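Local atomic coordinates of gingipain R2 Pro-Domain (Porphyromonas gingivalis, PDB entry 4IEF), a protein that is the propeptide of an Arg-specific cysteine protease, a gingipain, and probably keeps the protease latent by binding to its catalytic domain until it is removed. Residues Pro138-Phe151 and Val171-Ile184. Sequence-based numbering, arbitrary orientation.
With CA (calcium ion), chain K.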
ATOM      1  N   PRO A 138     -17.305   8.780  -8.028  1.00 30.50           N
ATOM      2  CA  PRO A 138     -16.728   7.727  -8.891  1.00 29.99           C
ATOM      3  C   PRO A 138     -15.241   7.926  -9.163  1.00 32.79           C
ATOM      4  O   PRO A 138     -14.754   9.059  -9.219  1.00 31.66           O
ATOM      5  CB  PRO A 138     -17.536   7.830 -10.186  1.00 32.81           C
ATOM      6  CG  PRO A 138     -18.090   9.215 -10.180  1.00 37.62           C
ATOM      7  CD  PRO A 138     -18.305   9.593  -8.752  1.00 32.47           C
ATOM      8  N   PHE A 139     -14.523   6.811  -9.313  1.00 28.68           N
ATOM      9  CA  PHE A 139     -13.085   6.824  -9.551  1.00 28.23           C
ATOM     10  C   PHE A 139     -12.722   5.919 -10.718  1.00 32.91           C
ATOM     11  O   PHE A 139     -13.519   5.067 -11.108  1.00 32.65           O
ATOM     12  CB  PHE A 139     -12.333   6.384  -8.274  1.00 28.84           C
ATOM     13  CG  PHE A 139     -12.596   4.972  -7.798  1.00 29.98           C
ATOM     14  CD1 PHE A 139     -11.801   3.917  -8.228  1.00 33.51           C
ATOM     15  CD2 PHE A 139     -13.600   4.707  -6.869  1.00 31.12           C
ATOM     16  CE1 PHE A 139     -12.029   2.614  -7.766  1.00 34.68           C
ATOM     17  CE2 PHE A 139     -13.828   3.402  -6.409  1.00 33.72           C
ATOM     18  CZ  PHE A 139     -13.043   2.366  -6.861  1.00 32.70           C
ATOM     19  N   ILE A 140     -11.507   6.078 -11.254  1.00 30.00           N
ATOM     20  CA  ILE A 140     -11.001   5.205 -12.297  1.00 30.37           C
ATOM     21  C   ILE A 140      -9.739   4.534 -11.757  1.00 34.41           C
ATOM     22  O   ILE A 140      -8.804   5.212 -11.320  1.00 32.60           O
ATOM     23  CB  ILE A 140     -10.783   5.907 -13.671  1.00 34.70           C
ATOM     24  CG1 ILE A 140     -12.131   6.467 -14.235  1.00 35.89           C
ATOM     25  CG2 ILE A 140     -10.131   4.932 -14.675  1.00 35.90           C
ATOM     26  CD1 ILE A 140     -11.999   7.600 -15.270  1.00 45.40           C
ATOM     27  N   LEU A 141      -9.743   3.193 -11.749  1.00 32.17           N
ATOM     28  CA  LEU A 141      -8.604   2.379 -11.358  1.00 32.19           C
ATOM     29  C   LEU A 141      -8.123   1.684 -12.620  1.00 37.01           C
ATOM     30  O   LEU A 141      -8.662   0.648 -13.008  1.00 36.76           O
ATOM     31  CB  LEU A 141      -8.941   1.392 -10.212  1.00 31.90           C
ATOM     32  CG  LEU A 141      -7.832   0.414  -9.770  1.00 36.86           C
ATOM     33  CD1 LEU A 141      -6.553   1.149  -9.361  1.00 36.78           C
ATOM     34  CD2 LEU A 141      -8.322  -0.487  -8.651  1.00 39.62           C
ATOM     35  N   ARG A 142      -7.145   2.322 -13.297  1.00 34.64           N
ATOM     36  CA  ARG A 142      -6.522   1.902 -14.555  1.00 35.21           C
ATOM     37  C   ARG A 142      -7.577   1.818 -15.686  1.00 40.59           C
ATOM     38  O   ARG A 142      -7.883   2.848 -16.286  1.00 40.90           O
ATOM     39  CB  ARG A 142      -5.713   0.599 -14.390  1.00 32.86           C
ATOM     40  CG  ARG A 142      -4.733   0.370 -15.522  1.00 40.47           C
ATOM     41  CD  ARG A 142      -3.548  -0.464 -15.126  1.00 46.79           C
ATOM     42  NE  ARG A 142      -2.507  -0.387 -16.150  1.00 49.39           N
ATOM     43  CZ  ARG A 142      -1.284   0.098 -15.962  1.00 54.65           C
ATOM     44  NH1 ARG A 142      -0.904   0.518 -14.760  1.00 34.81           N
ATOM     45  NH2 ARG A 142      -0.420   0.137 -16.964  1.00 43.88           N
ATOM     46  N   ASP A 143      -8.134   0.623 -15.956  1.00 38.55           N
ATOM     47  CA  ASP A 143      -9.108   0.415 -17.032  1.00 40.13           C
ATOM     48  C   ASP A 143     -10.539   0.189 -16.509  1.00 43.02           C
ATOM     49  O   ASP A 143     -11.440  -0.063 -17.313  1.00 43.66           O
ATOM     50  CB  ASP A 143      -8.678  -0.779 -17.913  1.00 43.39           C
ATOM     51  CG  ASP A 143      -7.330  -0.609 -18.589  1.00 54.38           C
ATOM     52  OD1 ASP A 143      -6.435  -1.448 -18.346  1.00 54.96           O
ATOM     53  OD2 ASP A 143      -7.175   0.353 -19.367  1.00 61.72           O
ATOM     54  N   VAL A 144     -10.754   0.291 -15.181  1.00 37.41           N
ATOM     55  CA  VAL A 144     -12.079   0.051 -14.597  1.00 36.40           C
ATOM     56  C   VAL A 144     -12.572   1.291 -13.826  1.00 38.62           C
ATOM     57  O   VAL A 144     -11.848   1.829 -12.982  1.00 36.61           O
ATOM     58  CB  VAL A 144     -12.113  -1.224 -13.697  1.00 39.24           C
ATOM     59  CG1 VAL A 144     -13.513  -1.456 -13.129  1.00 38.80           C
ATOM     60  CG2 VAL A 144     -11.652  -2.464 -14.463  1.00 39.98           C
ATOM     61  N   ARG A 145     -13.813   1.733 -14.128  1.00 34.94           N
ATOM     62  CA  ARG A 145     -14.474   2.832 -13.428  1.00 33.48           C
ATOM     63  C   ARG A 145     -15.178   2.217 -12.229  1.00 35.53           C
ATOM     64  O   ARG A 145     -15.955   1.276 -12.384  1.00 35.91           O
ATOM     65  CB  ARG A 145     -15.446   3.618 -14.343  1.00 32.59           C
ATOM     66  CG  ARG A 145     -15.979   4.914 -13.706  1.00 33.40           C
ATOM     67  CD  ARG A 145     -16.690   5.796 -14.708  1.00 34.12           C
ATOM     68  NE  ARG A 145     -17.364   6.947 -14.094  1.00 38.32           N
ATOM     69  CZ  ARG A 145     -18.662   7.000 -13.800  1.00 48.73           C
ATOM     70  NH1 ARG A 145     -19.443   5.949 -14.018  1.00 33.79           N
ATOM     71  NH2 ARG A 145     -19.183   8.097 -13.273  1.00 38.71           N
ATOM     72  N   GLY A 146     -14.838   2.699 -11.045  1.00 29.93           N
ATOM     73  CA  GLY A 146     -15.397   2.197  -9.799  1.00 28.97           C
ATOM     74  C   GLY A 146     -16.167   3.233  -9.013  1.00 31.99           C
ATOM     75  O   GLY A 146     -16.027   4.442  -9.245  1.00 32.06           O
ATOM     76  N   GLN A 147     -16.989   2.753  -8.076  1.00 27.33           N
ATOM     77  CA  GLN A 147     -17.775   3.588  -7.174  1.00 26.36           C
ATOM     78  C   GLN A 147     -18.046   2.821  -5.877  1.00 29.86           C
ATOM     79  O   GLN A 147     -18.348   1.624  -5.910  1.00 29.26           O
ATOM     80  CB  GLN A 147     -19.077   4.079  -7.827  1.00 27.87           C
ATOM     81  CG  GLN A 147     -19.582   5.371  -7.184  1.00 33.77           C
ATOM     82  CD  GLN A 147     -20.597   6.134  -7.992  1.00 49.28           C
ATOM     83  OE1 GLN A 147     -21.007   5.729  -9.077  1.00 48.32           O
ATOM     84  NE2 GLN A 147     -21.024   7.275  -7.474  1.00 40.06           N
ATOM     85  N   VAL A 148     -17.922   3.516  -4.738  1.00 26.35           N
ATOM     86  CA  VAL A 148     -18.124   2.919  -3.419  1.00 26.30           C
ATOM     87  C   VAL A 148     -19.561   3.152  -2.945  1.00 31.39           C
ATOM     88  O   VAL A 148     -20.045   4.286  -2.961  1.00 31.07           O
ATOM     89  CB  VAL A 148     -17.086   3.440  -2.390  1.00 29.37           C
ATOM     90  CG1 VAL A 148     -17.348   2.874  -0.991  1.00 28.51           C
ATOM     91  CG2 VAL A 148     -15.660   3.120  -2.839  1.00 29.16           C
ATOM     92  N   VAL A 149     -20.233   2.062  -2.528  1.00 28.83           N
ATOM     93  CA  VAL A 149     -21.574   2.112  -1.947  1.00 29.30           C
ATOM     94  C   VAL A 149     -21.410   2.081  -0.403  1.00 32.05           C
ATOM     95  O   VAL A 149     -20.637   1.276   0.123  1.00 30.53           O
ATOM     96  CB  VAL A 149     -22.558   1.027  -2.500  1.00 34.11           C
ATOM     97  CG1 VAL A 149     -22.100  -0.401  -2.197  1.00 33.72           C
ATOM     98  CG2 VAL A 149     -23.984   1.264  -2.002  1.00 34.51           C
ATOM     99  N   ASN A 150     -22.091   2.994   0.302  1.00 29.22           N
ATOM    100  CA  ASN A 150     -22.031   3.082   1.764  1.00 28.40           C
ATOM    101  C   ASN A 150     -23.370   2.741   2.407  1.00 33.03           C
ATOM    102  O   ASN A 150     -24.405   3.311   2.047  1.00 32.08           O
ATOM    103  CB  ASN A 150     -21.597   4.486   2.212  1.00 27.12           C
ATOM    104  CG  ASN A 150     -20.484   5.053   1.372  1.00 43.48           C
ATOM    105  OD1 ASN A 150     -19.372   4.518   1.344  1.00 36.31           O
ATOM    106  ND2 ASN A 150     -20.788   6.086   0.597  1.00 30.81           N
ATOM    107  N   PHE A 151     -23.335   1.822   3.372  1.00 29.72           N
ATOM    108  CA  PHE A 151     -24.501   1.452   4.168  1.00 29.65           C
ATOM    109  C   PHE A 151     -24.426   2.181   5.486  1.00 33.13           C
ATOM    110  O   PHE A 151     -23.379   2.129   6.128  1.00 33.25           O
ATOM    111  CB  PHE A 151     -24.547  -0.063   4.415  1.00 31.44           C
ATOM    112  CG  PHE A 151     -24.705  -0.924   3.189  1.00 33.26           C
ATOM    113  CD1 PHE A 151     -23.595  -1.485   2.567  1.00 35.52           C
ATOM    114  CD2 PHE A 151     -25.968  -1.198   2.671  1.00 35.46           C
ATOM    115  CE1 PHE A 151     -23.746  -2.310   1.446  1.00 37.15           C
ATOM    116  CE2 PHE A 151     -26.118  -2.020   1.556  1.00 38.75           C
ATOM    117  CZ  PHE A 151     -25.006  -2.570   0.951  1.00 36.76           C
ATOM    118  N   VAL A 171     -29.398  -3.129  -1.380  1.00 32.56           N
ATOM    119  CA  VAL A 171     -29.380  -2.003  -2.309  1.00 32.31           C
ATOM    120  C   VAL A 171     -29.174  -2.472  -3.753  1.00 37.79           C
ATOM    121  O   VAL A 171     -28.510  -3.480  -4.004  1.00 37.63           O
ATOM    122  CB  VAL A 171     -28.342  -0.906  -1.937  1.00 35.13           C
ATOM    123  CG1 VAL A 171     -28.662  -0.272  -0.587  1.00 33.90           C
ATOM    124  CG2 VAL A 171     -26.900  -1.425  -1.977  1.00 34.46           C
ATOM    125  N   ALA A 172     -29.736  -1.705  -4.692  1.00 35.06           N
ATOM    126  CA  ALA A 172     -29.556  -1.894  -6.121  1.00 35.90           C
ATOM    127  C   ALA A 172     -28.770  -0.693  -6.660  1.00 38.55           C
ATOM    128  O   ALA A 172     -29.228   0.452  -6.548  1.00 38.01           O
ATOM    129  CB  ALA A 172     -30.909  -2.028  -6.817  1.00 37.96           C
ATOM    130  N   VAL A 173     -27.558  -0.944  -7.159  1.00 34.48           N
ATOM    131  CA  VAL A 173     -26.707   0.097  -7.732  1.00 33.62           C
ATOM    132  C   VAL A 173     -26.806  -0.059  -9.251  1.00 39.88           C
ATOM    133  O   VAL A 173     -26.359  -1.067  -9.804  1.00 40.53           O
ATOM    134  CB  VAL A 173     -25.253   0.077  -7.188  1.00 36.50           C
ATOM    135  CG1 VAL A 173     -24.390   1.138  -7.875  1.00 36.15           C
ATOM    136  CG2 VAL A 173     -25.235   0.273  -5.667  1.00 35.33           C
ATOM    137  N   SER A 174     -27.463   0.908  -9.905  1.00 36.75           N
ATOM    138  CA  SER A 174     -27.727   0.888 -11.344  1.00 37.54           C
ATOM    139  C   SER A 174     -27.398   2.225 -11.995  1.00 41.22           C
ATOM    140  O   SER A 174     -27.297   3.240 -11.300  1.00 40.13           O
ATOM    141  CB  SER A 174     -29.194   0.543 -11.593  1.00 40.77           C
ATOM    142  OG  SER A 174     -30.051   1.450 -10.922  1.00 46.42           O
ATOM    143  N   GLU A 175     -27.249   2.230 -13.331  1.00 38.29           N
ATOM    144  CA  GLU A 175     -26.945   3.448 -14.092  1.00 37.76           C
ATOM    145  C   GLU A 175     -28.210   4.248 -14.376  1.00 39.13           C
ATOM    146  O   GLU A 175     -29.303   3.686 -14.417  1.00 37.75           O
ATOM    147  CB  GLU A 175     -26.187   3.144 -15.399  1.00 39.84           C
ATOM    148  CG  GLU A 175     -26.728   2.000 -16.225  1.00 50.04           C
ATOM    149  CD  GLU A 175     -26.117   1.892 -17.607  1.00 76.83           C
ATOM    150  OE1 GLU A 175     -24.995   1.349 -17.749  1.00 61.77           O
ATOM    151  OE2 GLU A 175     -26.791   2.332 -18.561  1.00 85.12           O
ATOM    152  N   THR A 176     -28.051   5.573 -14.528  1.00 35.25           N
ATOM    153  CA  THR A 176     -29.139   6.509 -14.834  1.00 35.50           C
ATOM    154  C   THR A 176     -29.021   6.967 -16.293  1.00 38.17           C
ATOM    155  O   THR A 176     -28.117   6.525 -17.000  1.00 36.81           O
ATOM    156  CB  THR A 176     -29.112   7.717 -13.870  1.00 41.39           C
ATOM    157  OG1 THR A 176     -27.894   8.443 -14.036  1.00 38.32           O
ATOM    158  CG2 THR A 176     -29.284   7.323 -12.430  1.00 38.44           C
ATOM    159  N   ALA A 177     -29.914   7.883 -16.717  1.00 36.26           N
ATOM    160  CA  ALA A 177     -29.934   8.504 -18.045  1.00 37.76           C
ATOM    161  C   ALA A 177     -28.946   9.681 -18.089  1.00 42.97           C
ATOM    162  O   ALA A 177     -28.762  10.306 -19.130  1.00 44.86           O
ATOM    163  CB  ALA A 177     -31.347   8.977 -18.381  1.00 39.48           C
ATOM    164  N   GLU A 178     -28.317   9.979 -16.951  1.00 38.26           N
ATOM    165  CA  GLU A 178     -27.355  11.068 -16.793  1.00 38.24           C
ATOM    166  C   GLU A 178     -25.917  10.647 -17.068  1.00 41.36           C
ATOM    167  O   GLU A 178     -25.508   9.532 -16.727  1.00 39.02           O
ATOM    168  CB  GLU A 178     -27.417  11.632 -15.371  1.00 38.31           C
ATOM    169  CG  GLU A 178     -28.596  12.541 -15.104  1.00 52.95           C
ATOM    170  CD  GLU A 178     -28.917  12.681 -13.630  1.00 73.27           C
ATOM    171  OE1 GLU A 178     -30.027  12.264 -13.226  1.00 70.47           O
ATOM    172  OE2 GLU A 178     -28.058  13.195 -12.877  1.00 65.15           O
ATOM    173  N   ALA A 179     -25.142  11.567 -17.657  1.00 39.42           N
ATOM    174  CA  ALA A 179     -23.718  11.367 -17.909  1.00 39.24           C
ATOM    175  C   ALA A 179     -22.977  11.487 -16.577  1.00 42.23           C
ATOM    176  O   ALA A 179     -23.303  12.366 -15.765  1.00 40.13           O
ATOM    177  CB  ALA A 179     -23.213  12.397 -18.904  1.00 41.11           C
ATOM    178  N   GLY A 180     -22.054  10.562 -16.337  1.00 39.28           N
ATOM    179  CA  GLY A 180     -21.318  10.492 -15.081  1.00 38.32           C
ATOM    180  C   GLY A 180     -20.098  11.380 -14.954  1.00 43.46           C
ATOM    181  O   GLY A 180     -19.533  11.834 -15.953  1.00 43.14           O
ATOM    182  N   GLN A 181     -19.696  11.620 -13.699  1.00 41.26           N
ATOM    183  CA  GLN A 181     -18.490  12.359 -13.333  1.00 41.54           C
ATOM    184  C   GLN A 181     -17.331  11.401 -13.448  1.00 46.49           C
ATOM    185  O   GLN A 181     -17.524  10.216 -13.196  1.00 46.30           O
ATOM    186  CB  GLN A 181     -18.580  12.890 -11.878  1.00 41.93           C
ATOM    187  CG  GLN A 181     -19.692  13.861 -11.580  1.00 59.92           C
ATOM    188  CD  GLN A 181     -19.269  15.277 -11.884  1.00 78.89           C
ATOM    189  OE1 GLN A 181     -19.349  15.737 -13.029  1.00 74.94           O
ATOM    190  NE2 GLN A 181     -18.910  16.045 -10.845  1.00 67.36           N
ATOM    191  N   ASN A 182     -16.138  11.895 -13.815  1.00 43.99           N
ATOM    192  CA  ASN A 182     -14.899  11.112 -13.897  1.00 43.95           C
ATOM    193  C   ASN A 182     -15.094   9.823 -14.739  1.00 48.52           C
ATOM    194  O   ASN A 182     -15.039   8.705 -14.209  1.00 47.24           O
ATOM    195  CB  ASN A 182     -14.406  10.789 -12.466  1.00 41.42           C
ATOM    196  CG  ASN A 182     -12.956  10.442 -12.366  1.00 47.44           C
ATOM    197  OD1 ASN A 182     -12.160  10.744 -13.253  1.00 41.58           O
ATOM    198  ND2 ASN A 182     -12.577   9.850 -11.250  1.00 35.24           N
ATOM    199  N   THR A 183     -15.379  10.015 -16.045  1.00 46.98           N
ATOM    200  CA  THR A 183     -15.625   8.940 -17.010  1.00 48.10           C
ATOM    201  C   THR A 183     -14.408   8.745 -17.919  1.00 54.18           C
ATOM    202  O   THR A 183     -13.665   9.695 -18.175  1.00 53.07           O
ATOM    203  CB  THR A 183     -16.909   9.195 -17.806  1.00 56.06           C
ATOM    204  OG1 THR A 183     -16.899  10.526 -18.325  1.00 59.05           O
ATOM    205  CG2 THR A 183     -18.161   8.970 -16.971  1.00 51.18           C
ATOM    206  N   ILE A 184     -14.219   7.501 -18.408  1.00 53.73           N
ATOM    207  CA  ILE A 184     -13.071   7.070 -19.224  1.00 55.19           C
ATOM    208  C   ILE A 184     -13.314   7.119 -20.750  1.00 59.74           C
ATOM    209  O   ILE A 184     -14.459   7.157 -21.208  1.00 60.45           O
ATOM    210  CB  ILE A 184     -12.603   5.636 -18.830  1.00 58.50           C
ATOM    211  CG1 ILE A 184     -13.418   5.028 -17.655  1.00 58.11           C
ATOM    212  CG2 ILE A 184     -11.096   5.620 -18.562  1.00 59.28           C
ATOM    213  CD1 ILE A 184     -13.905   3.623 -17.883  1.00 66.25           C
TER
HETATM  214 CA    CA K 702      -6.866   6.792 -11.113  1.00 27.98          CA
HETATM  215  O   HOH W   1      -5.925   9.120 -10.533  1.00 26.87           O
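Arg145 grips the chain of 180-184 through two backbone carbonyls. Its side chain is extended, with CG anti to the backbone N (chi1 -171°), which carries the guanidinium out to that chain. NH2 bonds to Gln181 O at 2.7 Å, nearly straight. NE bonds to Asn182 O at 2.9 Å and approaches from above the carbonyl plane, more bent. Both oxygens lie at the edge of the guanidinium, near its plane. Thr183 CG2 sits over one face. The remaining nitrogen, NH1, binds Ser76 O and Arg79 O, so two further carbonyls fix the group's rotation.

The amide of Asn182 supplies a second polar link. ND2 donates to Pro138 O at 3.1 Å in a straight bond within the amide plane. The strongest polar partner of the Asn182 side chain is backbone of the chain of another protein.

Apolar contacts fall in two places. Ile140 CD1 meets Ile184 CG1 at 3.8 Å, and Ile184 CD1 lies against Arg145 CB. Farther along, Val149 CG2 touches Val171 CG2 and Val173 CG2, both at 4.0 Å. Phe151 CE2 reaches Val171 CG2 at 3.7 Å.

Ile140 O is a ligand of a calcium ion, at 2.5 Å. A water and the other protein's acidic side chains and backbone also bind it.

Residues 139-146 form a hairpin with a type II' turn at Leu141-Val144. Strands 144-157 and 162-176 form an antiparallel hairpin; where 144-151 faces 171-176 the axes are 9.7 Å apart, and side chains bridge the gap. Val149 also packs on Val83 of strand 79-93 and Leu73 of strand 69-74, while helix 196-202 packs on Leu141 and Val144.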